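Local structure of CmeC (Campylobacter jejuni, 4MT4) at residues Leu82-Gly87 and Asn119-Ile124; Gly290-Ala295 and Gln342-Ala347; Phe296-Ser301 and Phe330-Phe335. The protein forms a trimeric outer-membrane channel that probably carries substrates out of the cell, as in other outer membrane factor efflux proteins. One frame throughout, in Å; residues are numbered along the deposited sequence.

Contact 1 of 3, residues Leu82-Gly87 and Asn119-Ile124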
loop_
_atom_site.group_PDB
_atom_site.type_symbol
_atom_site.label_atom_id
_atom_site.label_comp_id
_atom_site.label_asym_id
_atom_site.label_seq_id
_atom_site.Cartn_x
_atom_site.Cartn_y
_atom_site.Cartn_z
ATOM N N LEU B 82 -11.949 11.665 35.705
ATOM C CA LEU B 82 -12.234 12.750 36.636
ATOM C C LEU B 82 -13.618 13.349 36.394
ATOM O O LEU B 82 -14.119 13.322 35.271
ATOM C CB LEU B 82 -11.156 13.832 36.516
ATOM C CG LEU B 82 -9.719 13.394 36.801
ATOM C CD1 LEU B 82 -8.728 14.421 36.277
ATOM C CD2 LEU B 82 -9.519 13.173 38.292
ATOM N N PRO B 83 -14.246 13.887 37.454
ATOM C CA PRO B 83 -15.566 14.516 37.335
ATOM C C PRO B 83 -15.540 15.774 36.472
ATOM O O PRO B 83 -14.627 16.591 36.588
ATOM C CB PRO B 83 -15.923 14.860 38.785
ATOM C CG PRO B 83 -14.612 14.953 39.486
ATOM C CD PRO B 83 -13.752 13.910 38.841
ATOM N N LYS B 84 -16.546 15.921 35.617
ATOM C CA LYS B 84 -16.640 17.067 34.723
ATOM C C LYS B 84 -17.540 18.153 35.307
ATOM O O LYS B 84 -18.572 17.861 35.913
ATOM C CB LYS B 84 -17.163 16.627 33.355
ATOM C CG LYS B 84 -16.324 15.543 32.696
ATOM C CD LYS B 84 -14.909 16.032 32.438
ATOM C CE LYS B 84 -14.040 14.935 31.847
ATOM N NZ LYS B 84 -14.605 14.397 30.580
ATOM N N PHE B 85 -17.143 19.407 35.128
ATOM C CA PHE B 85 -17.932 20.531 35.616
ATOM C C PHE B 85 -18.346 21.448 34.471
ATOM O O PHE B 85 -17.514 21.874 33.669
ATOM C CB PHE B 85 -17.156 21.320 36.671
ATOM C CG PHE B 85 -16.897 20.552 37.933
ATOM C CD1 PHE B 85 -17.851 20.497 38.935
ATOM C CD2 PHE B 85 -15.696 19.885 38.120
ATOM C CE1 PHE B 85 -17.616 19.790 40.098
ATOM C CE2 PHE B 85 -15.455 19.177 39.280
ATOM C CZ PHE B 85 -16.416 19.129 40.270
ATOM N N ASP B 86 -19.640 21.743 34.402
ATOM C CA ASP B 86 -20.175 22.594 33.348
ATOM C C ASP B 86 -21.136 23.642 33.898
ATOM O O ASP B 86 -21.807 23.422 34.908
ATOM C CB ASP B 86 -20.887 21.752 32.286
ATOM C CG ASP B 86 -19.956 20.775 31.594
ATOM O OD1 ASP B 86 -19.778 19.654 32.115
ATOM O OD2 ASP B 86 -19.409 21.124 30.527
ATOM N N GLY B 87 -21.195 24.785 33.222
ATOM C CA GLY B 87 -22.135 25.831 33.572
ATOM C C GLY B 87 -23.315 25.791 32.626
ATOM O O GLY B 87 -23.170 25.414 31.464
ATOM N N ASN B 119 -22.932 22.351 36.994
ATOM C CA ASN B 119 -23.323 20.955 36.844
ATOM C C ASN B 119 -22.176 19.983 37.101
ATOM O O ASN B 119 -21.051 20.199 36.656
ATOM C CB ASN B 119 -23.897 20.713 35.447
ATOM C CG ASN B 119 -25.143 21.532 35.180
ATOM O OD1 ASN B 119 -25.090 22.563 34.509
ATOM N ND2 ASN B 119 -26.274 21.080 35.711
ATOM N N LEU B 120 -22.476 18.912 37.826
ATOM C CA LEU B 120 -21.514 17.845 38.059
ATOM C C LEU B 120 -21.909 16.597 37.282
ATOM O O LEU B 120 -23.060 16.176 37.313
ATOM C CB LEU B 120 -21.410 17.523 39.551
ATOM C CG LEU B 120 -20.701 16.214 39.914
ATOM C CD1 LEU B 120 -19.197 16.343 39.733
ATOM C CD2 LEU B 120 -21.047 15.774 41.331
ATOM N N SER B 121 -20.948 16.016 36.575
ATOM C CA SER B 121 -21.166 14.752 35.884
ATOM C C SER B 121 -19.944 13.857 36.050
ATOM O O SER B 121 -18.843 14.211 35.628
ATOM C CB SER B 121 -21.465 14.982 34.402
ATOM O OG SER B 121 -20.393 15.652 33.760
ATOM N N TYR B 122 -20.141 12.704 36.680
ATOM C CA TYR B 122 -19.038 11.795 36.969
ATOM C C TYR B 122 -19.454 10.339 36.798
ATOM O O TYR B 122 -20.406 9.874 37.424
ATOM C CB TYR B 122 -18.519 12.024 38.390
ATOM C CG TYR B 122 -17.210 11.328 38.692
ATOM C CD1 TYR B 122 -16.325 10.991 37.673
ATOM C CD2 TYR B 122 -16.862 10.998 39.996
ATOM C CE1 TYR B 122 -15.130 10.354 37.946
ATOM C CE2 TYR B 122 -15.669 10.359 40.278
ATOM C CZ TYR B 122 -14.807 10.040 39.249
ATOM O OH TYR B 122 -13.618 9.404 39.526
ATOM N N GLU B 123 -18.730 9.621 35.948
ATOM C CA GLU B 123 -18.975 8.202 35.745
ATOM C C GLU B 123 -18.069 7.386 36.661
ATOM O O GLU B 123 -16.850 7.367 36.482
ATOM C CB GLU B 123 -18.745 7.818 34.282
ATOM C CG GLU B 123 -19.724 6.781 33.746
ATOM C CD GLU B 123 -21.127 7.334 33.589
ATOM O OE1 GLU B 123 -21.270 8.564 33.421
ATOM O OE2 GLU B 123 -22.088 6.539 33.636
ATOM N N ILE B 124 -18.665 6.720 37.644
ATOM C CA ILE B 124 -17.902 5.934 38.607
ATOM C C ILE B 124 -17.284 4.706 37.943
ATOM O O ILE B 124 -17.992 3.811 37.484
ATOM C CB ILE B 124 -18.778 5.495 39.795
ATOM C CG1 ILE B 124 -19.503 6.702 40.394
ATOM C CG2 ILE B 124 -17.934 4.804 40.850
ATOM C CD1 ILE B 124 -18.572 7.796 40.879
HETATM O O HOH W 1 -20.958 18.430 34.115
#

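Contact 2 of 3, residues Gly290-Ala295 and Gln342-Ala347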
loop_
_atom_site.group_PDB
_atom_site.type_symbol
_atom_site.label_atom_id
_atom_site.label_comp_id
_atom_site.label_asym_id
_atom_site.label_seq_id
_atom_site.Cartn_x
_atom_site.Cartn_y
_atom_site.Cartn_z
ATOM N N GLY B 290 -10.890 -5.715 28.213
ATOM C CA GLY B 290 -11.445 -5.404 29.517
ATOM C C GLY B 290 -12.533 -4.350 29.438
ATOM O O GLY B 290 -13.570 -4.475 30.088
ATOM N N VAL B 291 -12.292 -3.314 28.639
ATOM C CA VAL B 291 -13.264 -2.246 28.428
ATOM C C VAL B 291 -14.578 -2.795 27.880
ATOM O O VAL B 291 -15.662 -2.397 28.310
ATOM C CB VAL B 291 -12.721 -1.176 27.457
ATOM C CG1 VAL B 291 -13.795 -0.143 27.131
ATOM C CG2 VAL B 291 -11.487 -0.507 28.038
ATOM N N ALA B 292 -14.467 -3.721 26.933
ATOM C CA ALA B 292 -15.635 -4.312 26.292
ATOM C C ALA B 292 -16.428 -5.182 27.260
ATOM O O ALA B 292 -17.652 -5.272 27.165
ATOM C CB ALA B 292 -15.212 -5.125 25.079
ATOM N N ARG B 293 -15.729 -5.818 28.195
ATOM C CA ARG B 293 -16.372 -6.728 29.139
ATOM C C ARG B 293 -17.102 -5.989 30.258
ATOM O O ARG B 293 -17.956 -6.565 30.934
ATOM C CB ARG B 293 -15.345 -7.693 29.739
ATOM C CG ARG B 293 -14.760 -8.671 28.727
ATOM C CD ARG B 293 -14.332 -9.988 29.363
ATOM N NE ARG B 293 -13.047 -9.900 30.053
ATOM C CZ ARG B 293 -12.081 -10.810 29.950
ATOM N NH1 ARG B 293 -12.254 -11.878 29.182
ATOM N NH2 ARG B 293 -10.942 -10.655 30.611
ATOM N N THR B 294 -16.773 -4.715 30.448
ATOM C CA THR B 294 -17.418 -3.909 31.482
ATOM C C THR B 294 -18.871 -3.601 31.135
ATOM O O THR B 294 -19.647 -3.182 31.993
ATOM C CB THR B 294 -16.679 -2.577 31.717
ATOM O OG1 THR B 294 -16.625 -1.833 30.494
ATOM C CG2 THR B 294 -15.266 -2.823 32.225
ATOM N N ALA B 295 -19.230 -3.806 29.871
ATOM C CA ALA B 295 -20.587 -3.551 29.399
ATOM C C ALA B 295 -21.592 -4.514 30.025
ATOM O O ALA B 295 -22.783 -4.221 30.096
ATOM C CB ALA B 295 -20.642 -3.644 27.884
ATOM N N GLN B 342 -21.163 -10.485 21.665
ATOM C CA GLN B 342 -20.479 -10.430 20.379
ATOM C C GLN B 342 -19.528 -9.237 20.301
ATOM O O GLN B 342 -18.567 -9.248 19.531
ATOM C CB GLN B 342 -21.491 -10.374 19.232
ATOM C CG GLN B 342 -22.305 -11.654 19.043
ATOM C CD GLN B 342 -21.471 -12.818 18.538
ATOM O OE1 GLN B 342 -20.302 -12.657 18.189
ATOM N NE2 GLN B 342 -22.073 -14.002 18.497
ATOM N N ASN B 343 -19.796 -8.209 21.100
ATOM C CA ASN B 343 -18.892 -7.067 21.182
ATOM C C ASN B 343 -17.601 -7.459 21.893
ATOM O O ASN B 343 -16.518 -7.006 21.531
ATOM C CB ASN B 343 -19.559 -5.895 21.902
ATOM C CG ASN B 343 -19.954 -4.779 20.955
ATOM O OD1 ASN B 343 -19.101 -4.050 20.449
ATOM N ND2 ASN B 343 -21.253 -4.635 20.712
ATOM N N VAL B 344 -17.732 -8.312 22.905
ATOM C CA VAL B 344 -16.586 -8.842 23.632
ATOM C C VAL B 344 -15.787 -9.777 22.732
ATOM O O VAL B 344 -14.557 -9.736 22.714
ATOM C CB VAL B 344 -17.023 -9.594 24.908
ATOM C CG1 VAL B 344 -15.833 -10.284 25.561
ATOM C CG2 VAL B 344 -17.687 -8.641 25.880
ATOM N N ASN B 345 -16.502 -10.616 21.987
ATOM C CA ASN B 345 -15.881 -11.480 20.990
ATOM C C ASN B 345 -15.075 -10.673 19.979
ATOM O O ASN B 345 -13.934 -11.012 19.667
ATOM C CB ASN B 345 -16.937 -12.317 20.261
ATOM C CG ASN B 345 -17.259 -13.613 20.983
ATOM O OD1 ASN B 345 -17.105 -13.718 22.200
ATOM N ND2 ASN B 345 -17.707 -14.611 20.229
ATOM N N LEU B 346 -15.677 -9.598 19.477
ATOM C CA LEU B 346 -15.024 -8.727 18.508
ATOM C C LEU B 346 -13.749 -8.114 19.084
ATOM O O LEU B 346 -12.740 -7.996 18.390
ATOM C CB LEU B 346 -15.984 -7.624 18.052
ATOM C CG LEU B 346 -15.542 -6.755 16.873
ATOM C CD1 LEU B 346 -15.188 -7.627 15.680
ATOM C CD2 LEU B 346 -16.626 -5.750 16.505
ATOM N N ALA B 347 -13.802 -7.734 20.358
ATOM C CA ALA B 347 -12.650 -7.151 21.038
ATOM C C ALA B 347 -11.553 -8.187 21.251
ATOM O O ALA B 347 -10.363 -7.872 21.186
ATOM C CB ALA B 347 -13.073 -6.546 22.369
#

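Contact 3 of 3, residues Phe296-Ser301 and Phe330-Phe335. With C8E ((hydroxyethyloxy)tri(ethyloxy)octane), chain U.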
loop_
_atom_site.group_PDB
_atom_site.type_symbol
_atom_site.label_atom_id
_atom_site.label_comp_id
_atom_site.label_asym_id
_atom_site.label_seq_id
_atom_site.Cartn_x
_atom_site.Cartn_y
_atom_site.Cartn_z
ATOM N N PHE B 296 -21.103 -5.664 30.477
ATOM C CA PHE B 296 -21.940 -6.651 31.150
ATOM C C PHE B 296 -22.299 -6.217 32.570
ATOM O O PHE B 296 -23.324 -6.630 33.115
ATOM C CB PHE B 296 -21.236 -8.011 31.195
ATOM C CG PHE B 296 -21.483 -8.872 29.988
ATOM C CD1 PHE B 296 -22.752 -9.351 29.714
ATOM C CD2 PHE B 296 -20.443 -9.222 29.141
ATOM C CE1 PHE B 296 -22.986 -10.146 28.613
ATOM C CE2 PHE B 296 -20.670 -10.021 28.035
ATOM C CZ PHE B 296 -21.944 -10.485 27.772
ATOM N N LEU B 297 -21.452 -5.380 33.159
ATOM C CA LEU B 297 -21.574 -5.024 34.569
ATOM C C LEU B 297 -22.270 -3.678 34.782
ATOM O O LEU B 297 -22.242 -2.818 33.901
ATOM C CB LEU B 297 -20.184 -5.020 35.212
ATOM C CG LEU B 297 -19.518 -6.396 35.246
ATOM C CD1 LEU B 297 -18.223 -6.352 36.029
ATOM C CD2 LEU B 297 -20.466 -7.428 35.838
ATOM N N PRO B 298 -22.909 -3.501 35.954
ATOM C CA PRO B 298 -23.629 -2.268 36.298
ATOM C C PRO B 298 -22.767 -1.010 36.221
ATOM O O PRO B 298 -21.669 -0.974 36.777
ATOM C CB PRO B 298 -24.076 -2.517 37.743
ATOM C CG PRO B 298 -24.157 -3.994 37.861
ATOM C CD PRO B 298 -23.055 -4.529 37.000
ATOM N N SER B 299 -23.272 0.010 35.533
ATOM C CA SER B 299 -22.597 1.299 35.456
ATOM C C SER B 299 -23.225 2.283 36.435
ATOM O O SER B 299 -24.443 2.311 36.598
ATOM C CB SER B 299 -22.660 1.855 34.032
ATOM O OG SER B 299 -24.002 2.048 33.619
ATOM N N LEU B 300 -22.392 3.088 37.088
ATOM C CA LEU B 300 -22.882 4.069 38.051
ATOM C C LEU B 300 -22.557 5.491 37.603
ATOM O O LEU B 300 -21.404 5.816 37.317
ATOM C CB LEU B 300 -22.292 3.803 39.438
ATOM C CG LEU B 300 -22.693 4.768 40.558
ATOM C CD1 LEU B 300 -24.206 4.812 40.721
ATOM C CD2 LEU B 300 -22.021 4.383 41.869
ATOM N N SER B 301 -23.582 6.333 37.545
ATOM C CA SER B 301 -23.424 7.708 37.093
ATOM C C SER B 301 -23.807 8.703 38.183
ATOM O O SER B 301 -24.870 8.593 38.792
ATOM C CB SER B 301 -24.263 7.952 35.838
ATOM O OG SER B 301 -23.967 6.991 34.841
ATOM N N PHE B 330 -27.889 3.604 38.574
ATOM C CA PHE B 330 -27.367 2.301 38.183
ATOM C C PHE B 330 -28.096 1.782 36.948
ATOM O O PHE B 330 -29.319 1.864 36.864
ATOM C CB PHE B 330 -27.491 1.294 39.333
ATOM C CG PHE B 330 -26.353 1.341 40.313
ATOM C CD1 PHE B 330 -25.128 0.777 39.997
ATOM C CD2 PHE B 330 -26.510 1.935 41.554
ATOM C CE1 PHE B 330 -24.079 0.811 40.895
ATOM C CE2 PHE B 330 -25.467 1.973 42.458
ATOM C CZ PHE B 330 -24.249 1.411 42.128
ATOM N N THR B 331 -27.340 1.261 35.987
ATOM C CA THR B 331 -27.924 0.616 34.814
ATOM C C THR B 331 -27.261 -0.735 34.566
ATOM O O THR B 331 -26.037 -0.855 34.605
ATOM C CB THR B 331 -27.797 1.486 33.549
ATOM O OG1 THR B 331 -26.429 1.863 33.354
ATOM C CG2 THR B 331 -28.656 2.739 33.669
ATOM N N LEU B 332 -28.082 -1.747 34.306
ATOM C CA LEU B 332 -27.605 -3.116 34.161
ATOM C C LEU B 332 -28.363 -3.828 33.044
ATOM O O LEU B 332 -29.566 -4.056 33.157
ATOM C CB LEU B 332 -27.772 -3.875 35.481
ATOM C CG LEU B 332 -26.938 -5.113 35.839
ATOM C CD1 LEU B 332 -27.833 -6.193 36.435
ATOM C CD2 LEU B 332 -26.127 -5.667 34.675
ATOM N N PRO B 333 -27.657 -4.178 31.957
ATOM C CA PRO B 333 -28.276 -4.948 30.872
ATOM C C PRO B 333 -28.726 -6.331 31.335
ATOM O O PRO B 333 -27.994 -7.010 32.058
ATOM C CB PRO B 333 -27.155 -5.054 29.833
ATOM C CG PRO B 333 -25.894 -4.837 30.607
ATOM C CD PRO B 333 -26.256 -3.838 31.659
ATOM N N ILE B 334 -29.922 -6.731 30.920
ATOM C CA ILE B 334 -30.459 -8.034 31.287
ATOM C C ILE B 334 -30.411 -8.984 30.093
ATOM O O ILE B 334 -29.667 -9.963 30.098
ATOM C CB ILE B 334 -31.910 -7.927 31.800
ATOM C CG1 ILE B 334 -32.035 -6.830 32.860
ATOM C CG2 ILE B 334 -32.367 -9.258 32.375
ATOM C CD1 ILE B 334 -31.389 -7.176 34.188
ATOM N N PHE B 335 -31.213 -8.688 29.074
ATOM C CA PHE B 335 -31.212 -9.461 27.838
ATOM C C PHE B 335 -30.980 -8.547 26.640
ATOM O O PHE B 335 -31.833 -7.728 26.304
ATOM C CB PHE B 335 -32.531 -10.220 27.655
ATOM C CG PHE B 335 -32.919 -11.074 28.832
ATOM C CD1 PHE B 335 -32.182 -12.199 29.167
ATOM C CD2 PHE B 335 -34.041 -10.765 29.588
ATOM C CE1 PHE B 335 -32.546 -12.987 30.244
ATOM C CE2 PHE B 335 -34.409 -11.551 30.663
ATOM C CZ PHE B 335 -33.660 -12.663 30.992
HETATM C C1 C8E U . -48.802 -6.505 37.960
HETATM C C2 C8E U . -47.452 -6.101 38.447
HETATM C C3 C8E U . -46.757 -7.013 39.399
HETATM C C4 C8E U . -45.578 -6.475 40.135
HETATM C C5 C8E U . -44.223 -6.936 39.719
HETATM C C6 C8E U . -43.054 -6.234 40.321
HETATM C C7 C8E U . -41.695 -6.608 39.838
HETATM C C8 C8E U . -40.604 -5.624 40.081
HETATM O O9 C8E U . -39.419 -5.778 39.395
HETATM C C10 C8E U . -38.378 -4.917 39.668
HETATM C C11 C8E U . -36.995 -5.476 39.667
HETATM O O12 C8E U . -35.956 -4.584 39.811
HETATM C C13 C8E U . -34.719 -4.873 39.278
HETATM C C14 C8E U . -33.743 -3.748 39.216
HETATM O O15 C8E U . -32.401 -4.053 39.208
HETATM C C16 C8E U . -31.498 -3.067 39.537
HETATM C C17 C8E U . -30.390 -2.792 38.580
HETATM O O18 C8E U . -29.112 -3.096 38.995
HETATM C C19 C8E U . -28.866 -4.318 39.588
HETATM C C20 C8E U . -27.457 -4.643 39.960
HETATM O O21 C8E U . -27.240 -5.638 40.892
HETATM O O HOH W 2 -25.360 -8.006 31.941
HETATM O O HOH W 3 -25.666 4.427 35.080
#

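Contact 1 of 3, residues Leu82-Gly87 and Asn119-Ile124
Segments 84-87 and 119-124 run antiparallel at 153°, joined by four backbone hydrogen bonds at Lys84/Ser121 and Asp86/Asn119. Lys84 and Ser121 form one hydrogen-bonded pair, with Lys84 N 2.9 Å from Ser121 O and almost straight at 168°. Asp86 and Asn119 form the next; here Asn119 N approaches Asp86 O at 2.6 Å, nearly along the C=O axis. Between them Phe85 and Leu120 are a non-hydrogen-bonded pair, and Phe85 CA lies 3.3 Å from Asn119 O in a CA-H...O contact. On the apolar face Leu120 CG is anti to its backbone N (chi1 166°), which sets CD1 between two neighbours: Pro83 CB at 3.7 Å and Phe85 CE1 at 3.8 Å. Tyr122, also with CG anti to its N, lays its ring along Pro83, whose CD sits 3.9 Å from the ring centroid in a CH-pi contact over the face. On the polar face a water is bound by Lys84 O, Asp86 OD1 (2.6 Å) and Ser121 OG, tying both strands together beside the backbone bonds.

Outer partners fix the side-chain ends. Tyr122 OH bonds to Leu81 O and Asn119 OD1 to Ser88 OG, while Lys84 NZ forms a salt bridge with Glu339 of the second subunit and Asp86 OD2 a hydrogen bond with His336 of that subunit. Phe85-Gly87 also pair with a strand of the same neighbour, so this is the edge of a four-stranded antiparallel sheet continued across the trimer, as in the shared beta barrel of outer membrane factors.

Contact 2 of 3, residues Gly290-Ala295 and Gln342-Ala347
Close helix-helix packing at the membrane-proximal end of the alpha-helical barrel brings the C-terminal part of helix 273-293 against the first turns of helix 339-405. Backbones come nearest at Ala292 and Val344, with CA atoms 5.3 Å apart, a spacing permitted by small side chains: Ala292 CB meets Ala347 CB at 3.7 Å. Arg293 follows, beside Val344. From its CB the chain leaves with CG anti to the carbonyl carbon (chi1 -67°), and Arg293 CG comes to 3.7 Å from Val344 CG1, the two side chains crossing at about a right angle. Arg293 CD stays 4.1 Å from Val344 CG1. A bend at chi3 (-79°) then turns the guanidinium group off the valine, and at the tip NH2 donates to Leu3 O in the N-terminal segment, so the aliphatic part serves the helix contact and the charged end the N-terminal loop. The other branch, Val344 CG2, lies 3.6 Å from Ala292 O; Val344 also touches Phe296. On the side of helix 273-293 turned from this interface the chain closes on itself: Thr294 OG1 donates to Val291 O at only 2.5 Å, from 27° out of the carbonyl plane.

Contact 3 of 3, residues Phe296-Ser301 and Phe330-Phe335
Ser299 O is gripped by two hydrogen bonds and one weaker contact: Thr331 N donates to it at 3.1 Å (angle at H 154°), a water donates at 2.9 Å, and Phe330 CA approaches it at 3.3 Å as a CA-H...O contact. The return bond, Ser299 N to Thr331 O at 3.0 Å, makes Ser299 and Thr331 a hydrogen-bonded antiparallel pair. Both carry their oxygens in the crowded position between backbone N and carbonyl carbon, and this brings Ser299 OG and Thr331 OG1 to 2.4 Å. The water on Ser299 O also bonds to both Thr331 OG1 and Ser301 OG.

The opposite face is apolar. Leu300 CD1 stands over the Phe330 ring, 3.6 Å from its centroid in a CH-pi contact, while CD2 nears CZ at the rim. Farther along, Pro298 and Leu332 lie side by side, Pro298 CG 3.6 Å from Leu332 CG. Leu332 CD1 bears on the detergent C8E, 3.8 Å from its C19, so the leucine is shared between proline and bound amphiphile. Where the strands splay, a second water donates to both Phe296 O and Pro333 O, bridging backbones that no longer pair directly.

Around this hairpin, Phe296 and Pro333 rest on Ile340 at the start of helix 339-405. Strand 299-310 borders strand 109-124, and strand 322-335, an outermost strand of this chain's sheet, pairs with a strand of the third subunit, packing Pro333 on Asp86 and Phe335 on Phe85 of that chain.

Overall arrangement
Contacts 1 and 3 belong to one beta sheet, their centres about 19 Å apart, and meet where strands 109-124 and 299-310 adjoin: Ile124 N lies 2.9 Å from Leu300 O, probably a hydrogen bond. Contact 2 follows where strands give way to helices, its centre about 14 Å from that of contact 3, and touches it through Val344 CG2 and Phe296 CE2 at 3.9 Å. It stays clear of contact 1, with nearest atoms about 9 Å apart. Ile124 lines the pocket of the lipid-like ligand 3PK, together with Cys1, Asp125 and Leu126; the side chain of Leu300 in contact 3 comes to about 5 Å from 3PK.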